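Local atomic coordinates of hypothetical protein (Chromobacterium violaceum, PDB entry 2O3I), a protein that is of unknown function but belongs to the DUF917 family, whose sequence is divided into S-Me-THD-like N-terminal and C-terminal domains. Residues Leu10-Gln15 / Leu232-Gln237; Asp42-Asp47 / Ala117-Ala122; Val52-Ala57 / Val129-Ala134; Ala156-Glu161 / Gly204-Trp209; Pro317-Tyr322 / Ile356-Ala361. The protein carries 2 engineered substitutions. All coordinates share one frame; numbering follows the deposited sequence.

Contact 1 of 5, residues Leu10-Gln15 / Leu232-Gln237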
# COMPACT_ATOMS: atom_id res chain seq x y z
N LEU A 10 31.34 0.06 -15.67
CA LEU A 10 30.37 0.50 -14.68
C LEU A 10 30.83 1.68 -13.83
O LEU A 10 30.02 2.53 -13.45
CB LEU A 10 29.97 -0.67 -13.76
CG LEU A 10 29.36 -1.89 -14.46
CD1 LEU A 10 28.97 -2.91 -13.43
CD2 LEU A 10 28.13 -1.47 -15.28
N GLU A 11 32.13 1.75 -13.55
CA GLU A 11 32.66 2.84 -12.74
C GLU A 11 32.54 4.18 -13.45
O GLU A 11 32.06 5.16 -12.87
CB GLU A 11 34.12 2.56 -12.36
CG GLU A 11 34.85 3.74 -11.72
CD GLU A 11 34.22 4.22 -10.41
OE1 GLU A 11 34.65 5.28 -9.91
OE2 GLU A 11 33.31 3.56 -9.88
N PRO A 12 32.98 4.26 -14.72
CA PRO A 12 32.85 5.56 -15.39
C PRO A 12 31.39 5.90 -15.68
O PRO A 12 31.00 7.07 -15.69
CB PRO A 12 33.67 5.38 -16.67
CG PRO A 12 33.60 3.91 -16.93
CD PRO A 12 33.76 3.32 -15.54
N LEU A 13 30.60 4.87 -15.92
CA LEU A 13 29.18 5.02 -16.22
C LEU A 13 28.42 5.65 -15.05
O LEU A 13 27.60 6.54 -15.24
CB LEU A 13 28.57 3.65 -16.54
CG LEU A 13 27.06 3.57 -16.76
CD1 LEU A 13 26.63 4.52 -17.88
CD2 LEU A 13 26.68 2.14 -17.10
N LEU A 14 28.69 5.17 -13.85
CA LEU A 14 28.01 5.70 -12.69
C LEU A 14 28.49 7.11 -12.39
O LEU A 14 27.70 7.94 -11.94
CB LEU A 14 28.22 4.77 -11.49
CG LEU A 14 29.62 4.48 -10.96
CD1 LEU A 14 29.99 5.49 -9.88
CD2 LEU A 14 29.64 3.05 -10.39
N GLN A 15 29.76 7.39 -12.66
CA GLN A 15 30.32 8.72 -12.43
C GLN A 15 29.61 9.75 -13.30
O GLN A 15 29.16 10.79 -12.81
CB GLN A 15 31.81 8.76 -12.76
CG GLN A 15 32.70 7.97 -11.81
CD GLN A 15 33.80 8.82 -11.21
OE1 GLN A 15 34.85 8.31 -10.82
NE2 GLN A 15 33.56 10.13 -11.12
N LEU A 232 31.23 10.78 -20.52
CA LEU A 232 31.66 11.78 -19.54
C LEU A 232 32.44 11.10 -18.41
O LEU A 232 33.48 11.61 -17.95
CB LEU A 232 30.46 12.53 -18.96
CG LEU A 232 30.71 13.36 -17.69
CD1 LEU A 232 31.75 14.43 -17.98
CD2 LEU A 232 29.41 13.99 -17.21
N GLY A 233 31.92 9.96 -17.97
CA GLY A 233 32.55 9.22 -16.89
C GLY A 233 33.97 8.82 -17.24
O GLY A 233 34.87 8.91 -16.40
N ARG A 234 34.18 8.37 -18.47
CA ARG A 234 35.50 7.98 -18.91
C ARG A 234 36.46 9.16 -18.83
O ARG A 234 37.59 9.02 -18.38
CB ARG A 234 35.44 7.44 -20.35
CG ARG A 234 34.95 6.00 -20.43
CD ARG A 234 34.72 5.53 -21.86
NE ARG A 234 34.43 4.10 -21.90
CZ ARG A 234 34.08 3.43 -23.00
NH1 ARG A 234 33.97 4.06 -24.16
NH2 ARG A 234 33.85 2.13 -22.93
N ALA A 235 35.99 10.33 -19.25
CA ALA A 235 36.83 11.53 -19.20
C ALA A 235 37.14 11.91 -17.75
O ALA A 235 38.22 12.40 -17.45
CB ALA A 235 36.13 12.67 -19.92
N LEU A 236 36.17 11.68 -16.86
CA LEU A 236 36.35 12.00 -15.45
C LEU A 236 37.37 11.06 -14.82
O LEU A 236 38.31 11.49 -14.13
CB LEU A 236 35.02 11.87 -14.70
CG LEU A 236 34.00 13.00 -14.97
CD1 LEU A 236 32.66 12.63 -14.39
CD2 LEU A 236 34.51 14.30 -14.36
N GLN A 237 37.17 9.76 -15.07
CA GLN A 237 38.04 8.73 -14.54
C GLN A 237 39.47 8.92 -15.05
O GLN A 237 40.43 8.70 -14.31
CB GLN A 237 37.48 7.36 -14.94
CG GLN A 237 38.25 6.16 -14.43
CD GLN A 237 37.62 4.83 -14.88
OE1 GLN A 237 37.00 4.75 -15.94
NE2 GLN A 237 37.80 3.80 -14.07

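Contact 2 of 5, residues Asp42-Asp47 / Ala117-Ala122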
# COMPACT_ATOMS: atom_id res chain seq x y z
N ASP A 42 28.25 -17.76 -11.06
CA ASP A 42 26.99 -18.41 -10.72
C ASP A 42 25.85 -17.41 -10.88
O ASP A 42 24.90 -17.65 -11.62
CB ASP A 42 27.01 -18.93 -9.29
CG ASP A 42 25.82 -19.80 -8.97
OD1 ASP A 42 25.29 -19.70 -7.84
OD2 ASP A 42 25.41 -20.59 -9.84
N TYR A 43 25.95 -16.27 -10.19
CA TYR A 43 24.91 -15.25 -10.24
C TYR A 43 24.75 -14.60 -11.62
O TYR A 43 23.65 -14.58 -12.17
CB TYR A 43 25.16 -14.19 -9.16
CG TYR A 43 23.99 -13.26 -8.90
CD1 TYR A 43 23.75 -12.15 -9.70
CD2 TYR A 43 23.12 -13.50 -7.82
CE1 TYR A 43 22.68 -11.28 -9.44
CE2 TYR A 43 22.04 -12.65 -7.56
CZ TYR A 43 21.83 -11.54 -8.37
OH TYR A 43 20.79 -10.69 -8.10
N TYR A 44 25.84 -14.07 -12.19
CA TYR A 44 25.77 -13.44 -13.51
C TYR A 44 26.29 -14.38 -14.60
O TYR A 44 27.49 -14.60 -14.72
CB TYR A 44 26.58 -12.14 -13.54
CG TYR A 44 26.05 -11.06 -12.62
CD1 TYR A 44 26.71 -10.75 -11.42
CD2 TYR A 44 24.89 -10.35 -12.95
CE1 TYR A 44 26.22 -9.75 -10.57
CE2 TYR A 44 24.40 -9.35 -12.10
CZ TYR A 44 25.07 -9.06 -10.92
OH TYR A 44 24.58 -8.11 -10.06
N PRO A 45 25.38 -14.93 -15.42
CA PRO A 45 25.82 -15.84 -16.49
C PRO A 45 26.64 -15.16 -17.57
O PRO A 45 27.23 -15.82 -18.43
CB PRO A 45 24.50 -16.41 -17.01
CG PRO A 45 23.56 -15.25 -16.84
CD PRO A 45 23.92 -14.71 -15.48
N THR A 46 26.71 -13.83 -17.55
CA THR A 46 27.49 -13.13 -18.55
C THR A 46 28.18 -11.89 -17.99
O THR A 46 27.72 -11.28 -17.02
CB THR A 46 26.62 -12.76 -19.78
OG1 THR A 46 27.46 -12.18 -20.78
CG2 THR A 46 25.52 -11.79 -19.42
N ASP A 47 29.30 -11.55 -18.62
CA ASP A 47 30.17 -10.45 -18.25
C ASP A 47 29.90 -9.20 -19.09
O ASP A 47 30.37 -8.11 -18.78
CB ASP A 47 31.62 -10.91 -18.47
CG ASP A 47 32.59 -10.30 -17.50
OD1 ASP A 47 32.25 -10.24 -16.30
OD2 ASP A 47 33.69 -9.90 -17.93
N ALA A 117 19.75 -1.39 -14.02
CA ALA A 117 19.22 -1.89 -15.27
C ALA A 117 20.22 -2.82 -15.95
O ALA A 117 19.85 -3.88 -16.47
CB ALA A 117 18.86 -0.74 -16.20
N SER A 118 21.49 -2.41 -15.96
CA SER A 118 22.53 -3.20 -16.59
C SER A 118 22.69 -4.57 -15.93
O SER A 118 22.78 -5.60 -16.60
CB SER A 118 23.85 -2.44 -16.55
OG SER A 118 23.79 -1.27 -17.35
N LEU A 119 22.74 -4.58 -14.60
CA LEU A 119 22.90 -5.82 -13.87
C LEU A 119 21.72 -6.75 -14.08
O LEU A 119 21.89 -7.96 -14.21
CB LEU A 119 23.11 -5.52 -12.38
CG LEU A 119 24.38 -4.73 -12.04
CD1 LEU A 119 24.47 -4.54 -10.53
CD2 LEU A 119 25.61 -5.46 -12.57
N VAL A 120 20.51 -6.18 -14.13
CA VAL A 120 19.31 -6.98 -14.33
C VAL A 120 19.30 -7.61 -15.73
O VAL A 120 18.97 -8.80 -15.88
CB VAL A 120 18.04 -6.13 -14.13
CG1 VAL A 120 16.81 -6.93 -14.55
CG2 VAL A 120 17.92 -5.72 -12.67
N ALA A 121 19.67 -6.84 -16.74
CA ALA A 121 19.72 -7.33 -18.11
C ALA A 121 20.73 -8.48 -18.24
O ALA A 121 20.45 -9.51 -18.86
CB ALA A 121 20.10 -6.19 -19.07
N ALA A 122 21.90 -8.30 -17.64
CA ALA A 122 22.95 -9.32 -17.67
C ALA A 122 22.46 -10.60 -17.01
O ALA A 122 22.75 -11.70 -17.47
CB ALA A 122 24.19 -8.81 -16.95

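Contact 3 of 5, residues Val52-Ala57 / Val129-Ala134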
# COMPACT_ATOMS: atom_id res chain seq x y z
N VAL A 52 21.05 -1.32 -26.39
CA VAL A 52 20.46 -1.02 -27.69
C VAL A 52 19.78 0.36 -27.74
O VAL A 52 19.37 0.90 -26.71
CB VAL A 52 19.41 -2.09 -28.08
CG1 VAL A 52 20.05 -3.47 -28.13
CG2 VAL A 52 18.27 -2.09 -27.07
N ASP A 53 19.67 0.92 -28.94
CA ASP A 53 19.01 2.21 -29.10
C ASP A 53 17.51 1.94 -29.18
O ASP A 53 17.09 0.83 -29.48
CB ASP A 53 19.47 2.92 -30.37
CG ASP A 53 20.95 3.28 -30.32
OD1 ASP A 53 21.76 2.53 -30.92
OD2 ASP A 53 21.30 4.30 -29.67
N VAL A 54 16.72 2.96 -28.89
CA VAL A 54 15.27 2.83 -28.91
C VAL A 54 14.76 2.18 -30.20
O VAL A 54 13.91 1.29 -30.14
CB VAL A 54 14.59 4.20 -28.71
CG1 VAL A 54 13.07 4.05 -28.78
CG2 VAL A 54 15.00 4.80 -27.36
N ASP A 55 15.27 2.61 -31.35
CA ASP A 55 14.82 2.08 -32.64
C ASP A 55 15.28 0.64 -32.90
O ASP A 55 14.87 0.03 -33.90
CB ASP A 55 15.29 2.98 -33.79
CG ASP A 55 14.69 4.37 -33.74
OD1 ASP A 55 13.46 4.50 -33.55
OD2 ASP A 55 15.44 5.36 -33.90
N GLU A 56 16.12 0.11 -32.03
CA GLU A 56 16.61 -1.26 -32.17
C GLU A 56 15.83 -2.20 -31.26
O GLU A 56 15.79 -3.41 -31.48
CB GLU A 56 18.10 -1.34 -31.84
CG GLU A 56 18.97 -0.51 -32.76
CD GLU A 56 20.44 -0.59 -32.41
OE1 GLU A 56 20.79 -0.29 -31.24
OE2 GLU A 56 21.24 -0.95 -33.29
N ALA A 57 15.23 -1.64 -30.22
CA ALA A 57 14.46 -2.41 -29.26
C ALA A 57 13.13 -2.84 -29.88
O ALA A 57 12.08 -2.33 -29.52
CB ALA A 57 14.21 -1.58 -28.01
N VAL A 129 18.02 -0.37 -22.70
CA VAL A 129 17.83 0.67 -23.70
C VAL A 129 18.70 1.89 -23.39
O VAL A 129 18.79 2.30 -22.24
CB VAL A 129 16.35 1.08 -23.77
CG1 VAL A 129 16.15 2.21 -24.78
CG2 VAL A 129 15.51 -0.13 -24.15
N ASP A 130 19.34 2.46 -24.41
CA ASP A 130 20.19 3.64 -24.22
C ASP A 130 19.27 4.83 -24.15
O ASP A 130 19.10 5.57 -25.12
CB ASP A 130 21.18 3.79 -25.39
CG ASP A 130 22.23 4.88 -25.15
OD1 ASP A 130 22.26 5.45 -24.04
OD2 ASP A 130 23.04 5.16 -26.06
N ALA A 131 18.67 5.01 -22.97
CA ALA A 131 17.72 6.08 -22.73
C ALA A 131 17.18 5.98 -21.31
O ALA A 131 17.52 5.05 -20.58
CB ALA A 131 16.55 5.97 -23.71
N ASP A 132 16.35 6.95 -20.94
CA ASP A 132 15.68 6.96 -19.65
C ASP A 132 14.58 8.02 -19.68
O ASP A 132 14.45 8.77 -20.65
CB ASP A 132 16.65 7.20 -18.48
CG ASP A 132 17.20 8.60 -18.45
OD1 ASP A 132 18.36 8.78 -18.86
OD2 ASP A 132 16.47 9.52 -18.01
N GLY A 133 13.79 8.07 -18.61
CA GLY A 133 12.66 8.99 -18.55
C GLY A 133 12.81 10.50 -18.46
O GLY A 133 11.80 11.20 -18.49
N ALA A 134 14.03 11.03 -18.36
CA ALA A 134 14.18 12.48 -18.24
C ALA A 134 15.53 13.03 -18.65
O ALA A 134 15.63 14.19 -19.06
CB ALA A 134 13.88 12.89 -16.80
O HOH W 1 18.44 5.25 -27.87

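Contact 4 of 5, residues Ala156-Glu161 / Gly204-Trp209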
# COMPACT_ATOMS: atom_id res chain seq x y z
N ALA A 156 2.42 -2.97 -11.32
CA ALA A 156 3.71 -2.54 -10.81
C ALA A 156 4.20 -3.67 -9.91
O ALA A 156 3.41 -4.27 -9.17
CB ALA A 156 3.57 -1.25 -10.02
N PHE A 157 5.49 -3.98 -9.97
CA PHE A 157 6.01 -5.06 -9.14
C PHE A 157 7.10 -4.59 -8.19
O PHE A 157 8.07 -3.97 -8.61
CB PHE A 157 6.56 -6.18 -10.04
CG PHE A 157 5.56 -6.74 -11.03
CD1 PHE A 157 4.53 -7.58 -10.61
CD2 PHE A 157 5.64 -6.39 -12.37
CE1 PHE A 157 3.58 -8.08 -11.52
CE2 PHE A 157 4.70 -6.88 -13.29
CZ PHE A 157 3.67 -7.73 -12.87
N LEU A 158 6.91 -4.86 -6.90
CA LEU A 158 7.88 -4.52 -5.87
C LEU A 158 8.41 -5.85 -5.33
O LEU A 158 7.63 -6.76 -5.05
CB LEU A 158 7.24 -3.73 -4.73
CG LEU A 158 6.87 -2.28 -5.04
CD1 LEU A 158 6.08 -1.72 -3.86
CD2 LEU A 158 8.13 -1.46 -5.30
N ALA A 159 9.72 -5.97 -5.20
CA ALA A 159 10.30 -7.23 -4.73
C ALA A 159 11.35 -7.08 -3.65
O ALA A 159 12.08 -6.09 -3.60
CB ALA A 159 10.87 -7.98 -5.92
N GLY A 160 11.42 -8.09 -2.78
CA GLY A 160 12.39 -8.13 -1.69
C GLY A 160 13.64 -8.86 -2.13
O GLY A 160 13.74 -9.30 -3.28
N GLU A 161 14.60 -9.01 -1.23
CA GLU A 161 15.85 -9.69 -1.55
C GLU A 161 15.82 -11.20 -1.34
O GLU A 161 16.70 -11.92 -1.83
CB GLU A 161 16.99 -9.08 -0.71
CG GLU A 161 17.23 -7.60 -0.97
CD GLU A 161 17.76 -7.33 -2.38
OE1 GLU A 161 18.84 -7.86 -2.72
OE2 GLU A 161 17.08 -6.60 -3.14
N GLY A 204 13.28 -1.77 -1.95
CA GLY A 204 12.91 -2.90 -2.78
C GLY A 204 13.03 -2.66 -4.27
O GLY A 204 13.15 -1.52 -4.72
N GLY A 205 13.02 -3.75 -5.03
CA GLY A 205 13.11 -3.63 -6.47
C GLY A 205 11.76 -3.23 -7.04
O GLY A 205 10.70 -3.59 -6.50
N LEU A 206 11.80 -2.46 -8.12
CA LEU A 206 10.57 -2.02 -8.77
C LEU A 206 10.60 -2.32 -10.26
O LEU A 206 11.63 -2.17 -10.92
CB LEU A 206 10.35 -0.51 -8.57
CG LEU A 206 9.30 0.18 -9.44
CD1 LEU A 206 7.91 -0.35 -9.11
CD2 LEU A 206 9.38 1.68 -9.22
N ALA A 207 9.46 -2.76 -10.78
CA ALA A 207 9.33 -3.05 -12.19
C ALA A 207 7.93 -2.59 -12.59
O ALA A 207 6.92 -3.10 -12.09
CB ALA A 207 9.49 -4.55 -12.45
N MSE A 208 7.88 -1.60 -13.48
CA MSE A 208 6.61 -1.06 -13.93
C MSE A 208 6.73 -0.48 -15.33
O MSE A 208 7.82 -0.49 -15.93
CB MSE A 208 6.11 0.02 -12.95
CG MSE A 208 7.02 1.24 -12.81
SE MSE A 208 6.41 2.46 -11.42
CE MSE A 208 5.00 3.36 -12.39
N TRP A 209 5.62 0.01 -15.87
CA TRP A 209 5.59 0.60 -17.20
C TRP A 209 6.02 -0.37 -18.31
O TRP A 209 6.85 -0.04 -19.17
CB TRP A 209 6.45 1.88 -17.23
CG TRP A 209 5.75 3.09 -16.64
CD1 TRP A 209 4.44 3.44 -16.82
CD2 TRP A 209 6.34 4.14 -15.85
NE1 TRP A 209 4.18 4.64 -16.20
CE2 TRP A 209 5.32 5.09 -15.60
CE3 TRP A 209 7.62 4.36 -15.34
CZ2 TRP A 209 5.55 6.26 -14.86
CZ3 TRP A 209 7.85 5.52 -14.60
CH2 TRP A 209 6.81 6.46 -14.37

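Contact 5 of 5, residues Pro317-Tyr322 / Ile356-Ala361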
# COMPACT_ATOMS: atom_id res chain seq x y z
N PRO A 317 12.96 22.08 -14.62
CA PRO A 317 13.66 20.89 -15.12
C PRO A 317 15.17 20.99 -15.34
O PRO A 317 15.83 19.98 -15.48
CB PRO A 317 12.91 20.57 -16.41
CG PRO A 317 12.52 21.93 -16.91
CD PRO A 317 12.01 22.58 -15.63
N ASP A 318 15.71 22.20 -15.39
CA ASP A 318 17.15 22.33 -15.58
C ASP A 318 17.88 21.59 -14.47
O ASP A 318 17.51 21.69 -13.29
CB ASP A 318 17.60 23.80 -15.58
CG ASP A 318 17.13 24.56 -16.81
OD1 ASP A 318 16.82 23.92 -17.84
OD2 ASP A 318 17.10 25.80 -16.75
N ALA A 319 18.91 20.85 -14.84
CA ALA A 319 19.69 20.11 -13.86
C ALA A 319 20.64 21.05 -13.13
O ALA A 319 21.10 22.05 -13.69
CB ALA A 319 20.49 19.00 -14.54
N ILE A 320 20.92 20.73 -11.88
CA ILE A 320 21.81 21.51 -11.04
C ILE A 320 22.80 20.48 -10.52
O ILE A 320 22.41 19.51 -9.87
CB ILE A 320 21.03 22.15 -9.88
CG1 ILE A 320 20.10 23.23 -10.44
CG2 ILE A 320 21.99 22.75 -8.85
CD1 ILE A 320 19.01 23.68 -9.49
N SER A 321 24.08 20.68 -10.84
CA SER A 321 25.10 19.73 -10.42
C SER A 321 26.37 20.38 -9.90
O SER A 321 26.78 21.44 -10.35
CB SER A 321 25.47 18.81 -11.59
OG SER A 321 24.36 18.03 -11.99
N TYR A 322 27.00 19.70 -8.95
CA TYR A 322 28.23 20.19 -8.35
C TYR A 322 29.44 19.70 -9.12
O TYR A 322 29.39 18.69 -9.83
CB TYR A 322 28.36 19.69 -6.91
CG TYR A 322 27.13 19.84 -6.05
CD1 TYR A 322 26.63 21.10 -5.72
CD2 TYR A 322 26.46 18.72 -5.56
CE1 TYR A 322 25.49 21.24 -4.93
CE2 TYR A 322 25.32 18.84 -4.78
CZ TYR A 322 24.84 20.10 -4.47
OH TYR A 322 23.70 20.23 -3.72
N ILE A 356 26.83 23.88 -11.38
CA ILE A 356 26.57 23.98 -12.80
C ILE A 356 25.13 23.63 -13.13
O ILE A 356 24.56 22.69 -12.58
CB ILE A 356 27.51 23.05 -13.60
CG1 ILE A 356 28.96 23.54 -13.45
CG2 ILE A 356 27.11 23.02 -15.08
CD1 ILE A 356 30.00 22.64 -14.10
N ALA A 357 24.53 24.42 -14.02
CA ALA A 357 23.17 24.17 -14.45
C ALA A 357 23.23 23.61 -15.87
O ALA A 357 24.01 24.07 -16.69
CB ALA A 357 22.35 25.46 -14.42
N LEU A 358 22.41 22.61 -16.14
CA LEU A 358 22.35 22.02 -17.46
C LEU A 358 20.94 22.26 -17.99
O LEU A 358 19.94 21.99 -17.31
CB LEU A 358 22.65 20.52 -17.40
CG LEU A 358 23.98 20.07 -16.79
CD1 LEU A 358 24.02 18.53 -16.73
CD2 LEU A 358 25.15 20.61 -17.60
N PRO A 359 20.84 22.79 -19.21
CA PRO A 359 19.50 23.02 -19.75
C PRO A 359 18.72 21.71 -19.87
O PRO A 359 19.25 20.70 -20.34
CB PRO A 359 19.78 23.69 -21.10
CG PRO A 359 21.18 23.23 -21.44
CD PRO A 359 21.88 23.30 -20.12
N ALA A 360 17.48 21.72 -19.42
CA ALA A 360 16.66 20.53 -19.48
C ALA A 360 16.49 20.07 -20.93
O ALA A 360 16.52 20.89 -21.84
CB ALA A 360 15.30 20.79 -18.86
N ALA A 361 16.35 18.77 -21.14
CA ALA A 361 16.16 18.26 -22.49
C ALA A 361 14.79 18.74 -22.91
O ALA A 361 13.89 18.89 -22.08
CB ALA A 361 16.22 16.74 -22.52

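Contact 1 of 5, residues Leu10-Gln15 / Leu232-Gln237
P12 turns the CB edge of its ring to the turn of helix 232-237 that holds G233, and no residue here buries more surface in the contact. The CA-H of the glycine points nearly straight at the proline carbonyl: G233 CA is 2.9 Å from P12 O, with an angle of 161° at the hydrogen, a short CA-H...O contact. Glycine suits the spot because the direction a side chain would take is filled by that carbonyl. P12 CB lies 3.5 Å from R234 N, and the methylene R234 CG passes 4.0 Å from the same P12 CB. Proline is at ease in the first turn of helix 10-19, where no amide hydrogen is called for. One turn further on, Q15 sets its CB 4.2 Å from G233 CA, and its long side chain runs past L236, whose apolar branch lies against it, toward V331 and helix 28-35. The pair is a close helix-helix crossing, the segment axes 7.1 Å apart and inclined at 106°, and it brings the start of one helix against the end of helix 225-237. Q237 slants across the proline. Its CG is anti to the backbone N (chi1 -179°) and the chain runs on extended beyond it, setting Q237 OE1 over one face of the ring, 3.5 Å from P12 CB and about as far from CG and CD. Q237 NE2 lies 3.8 Å from E11 CG, while the E11 carboxylate forms a salt bridge with R32.

Contact 2 of 5, residues Asp42-Asp47 / Ala117-Ala122
L119 is the first residue of helix 117-122 to meet the loop, and it takes the phenol end of Y44. The hydroxyl sits against the leucine branch, with Y44 OH 3.6 Å from L119 CD1 and 3.8 Å from L119 CB, and Y44 CZ is 4.0 Å from L119 CD2. The side chains pass at a slant. The carbonyl of L119 approaches the same ring in its plane, at the edge, 3.6 Å from Y44 CE2, where the weakly positive ring hydrogens suit an oxygen. In the tyrosine CG stands anti to the carbonyl carbon (chi1 -64°), which starts the ring off toward the helix, and Y43 CD1 lies over the centre of one face of that ring. Three residues later, A122 presents its small methyl group on the same side of the helix, 4.3 Å from Y44 CD2. This single methyl is compatible with the close approach of the loop; the CA atoms of T46 and A122 are 6.0 Å apart. P45 CG and T46 CG2 lie against A122 O as van der Waals contacts, at 3.7 Å and 3.4 Å. F38 packs on L119 and A122 and meets the Y44 ring edge-to-face. Helix 111-124, which links the adjacent parallel strands 101-105 and 127-129 in a beta-alpha-beta unit, turns V120 toward helix 81-96, rests A121 on strand 101-105, and sets S118 and A122 against strand 49-52.

Contact 3 of 5, residues Val52-Ala57 / Val129-Ala134
V52 pairs with V129 in a parallel beta bridge, V52 O accepting from D130 N at 2.8 Å. The same oxygen meets V129 CA at 3.4 Å as a CA-H...O contact. V52 and V129 turn their branched side chains to the same face of the sheet, where Y103 of strand 101-105 lies against both. D53 carries its carboxylate beside that of D130, pointing the same way, with D53 OD2 4.1 Å from D130 OD2; S227 OG hydrogen-bonds to D130 OD2, which may ease the closeness of the two acids. Here strands 49-52 and 127-129, neighbours in the parallel part of the mixed sheet, run out into loops, and D130 is the centre of an inverse gamma turn. The N-H of V54 donates to a water, V54 N to the water oxygen 3.0 Å, and the water donates to D130 O, so a solvent molecule bridges the two segments just past the strand ends. V54 CG2 packs 3.8 Å from V129 CG1 and also touches A131 CB. E56 folds back to take D53 N on the anti lone pair of OE1, at 2.8 Å and nearly straight. A57 brings its CB, a small methyl that also touches Y103, within 4.3 Å of V129 CG2.

Contact 4 of 5, residues Ala156-Glu161 / Gly204-Trp209
F157 and A207 form one of two hydrogen-bonded pairs that join strand 156-159 to strand 203-211 in an antiparallel ladder, part of the mixed sheet. F157 N donates to A207 O at 2.7 Å and A207 N returns the bond to F157 O; A159 and G205 exchange the same two bonds. Between them L158 and L206 are the non-hydrogen-bonded pair of this ladder, and there the CA-H groups approach carbonyls: L158 CA is 3.0 Å from G205 O and L206 CA is 3.2 Å from F157 O. Small residues serve the face shared with helix 81-96. A207 CB is 4.1 Å from F157 CB, A207 also touches A86, and G205 has no side chain to intrude beside A159. The F157 ring meets A89 and R93 of that helix, and its CD2 lies 3.5 Å from A207 O. On the other face lie L158 and L206, bulky and apolar, with L158 pressed by L191 and I194 of helix 183-194. These two leucines cross at a slant, L158 CD2 reaching both L206 CD1 (4.0 Å) and L206 CB (4.1 Å).

Contact 5 of 5, residues Pro317-Tyr322 / Ile356-Ala361
S321 and I356 meet in the tightest part of this antiparallel pairing, where I356 N donates to S321 O at 2.6 Å and S321 N returns the bond to I356 O. The first of these is nearly straight, at 173°. A319 and L358 form the next hydrogen-bonded pair, L358 N reaching A319 O at 2.8 Å, and their side chains share a face with CB atoms 3.9 Å apart. Alanine keeps this place slim while L358 and I356 spread over helix 244-255, against L251, M247 and L248. Between the two pairs I320 and A357 point to the other face, where I320 rests on V295 and S301. Strands 319-324 and 352-358 belong to the antiparallel sheet of the C-terminal family region.

The partly exposed residues P359, A360 and A361 carry no ladder of this kind. There the link passes through one side chain: D318 OD1 accepts from A360 N at 2.8 Å, the donor 22° out of the carboxylate plane on the anti side. CG of D318 stands anti to the carbonyl carbon (chi1 -70°), and OD1 extends from it to A360 N. Even here one spot is close, P317 CB and A360 CB being 3.4 Å apart, with a cis peptide bond before the proline. D318 OD1 also takes Y386 OH and OD2 takes V389 N. S321 OG bonds to F19 O. An acid therefore suits position 318: its two oxygens collect several donors and tie the strand ends to the C-terminal tail.

Contacts 3 and 4 lie in the mixed sheet, 20 Å apart between centres, the first at parallel strand ends, the second in its antiparallel part; contact 2 sets a loop on helix 111-124 beside it. Contact 5 belongs to the separate antiparallel sheet, its centre about 32 Å from that of contact 2. Contact 1 lies between, its centre about 18 Å from that of contact 5, and both touch M247 of helix 244-255. Along the chain, contacts 2 and 3 interleave, contact 4 follows, all within the span bounded by contact 1, and contact 5 comes last. Contacts 1 and 4 each join the N-terminal and C-terminal S-Me-THD-like regions, which are thus interwoven in one body.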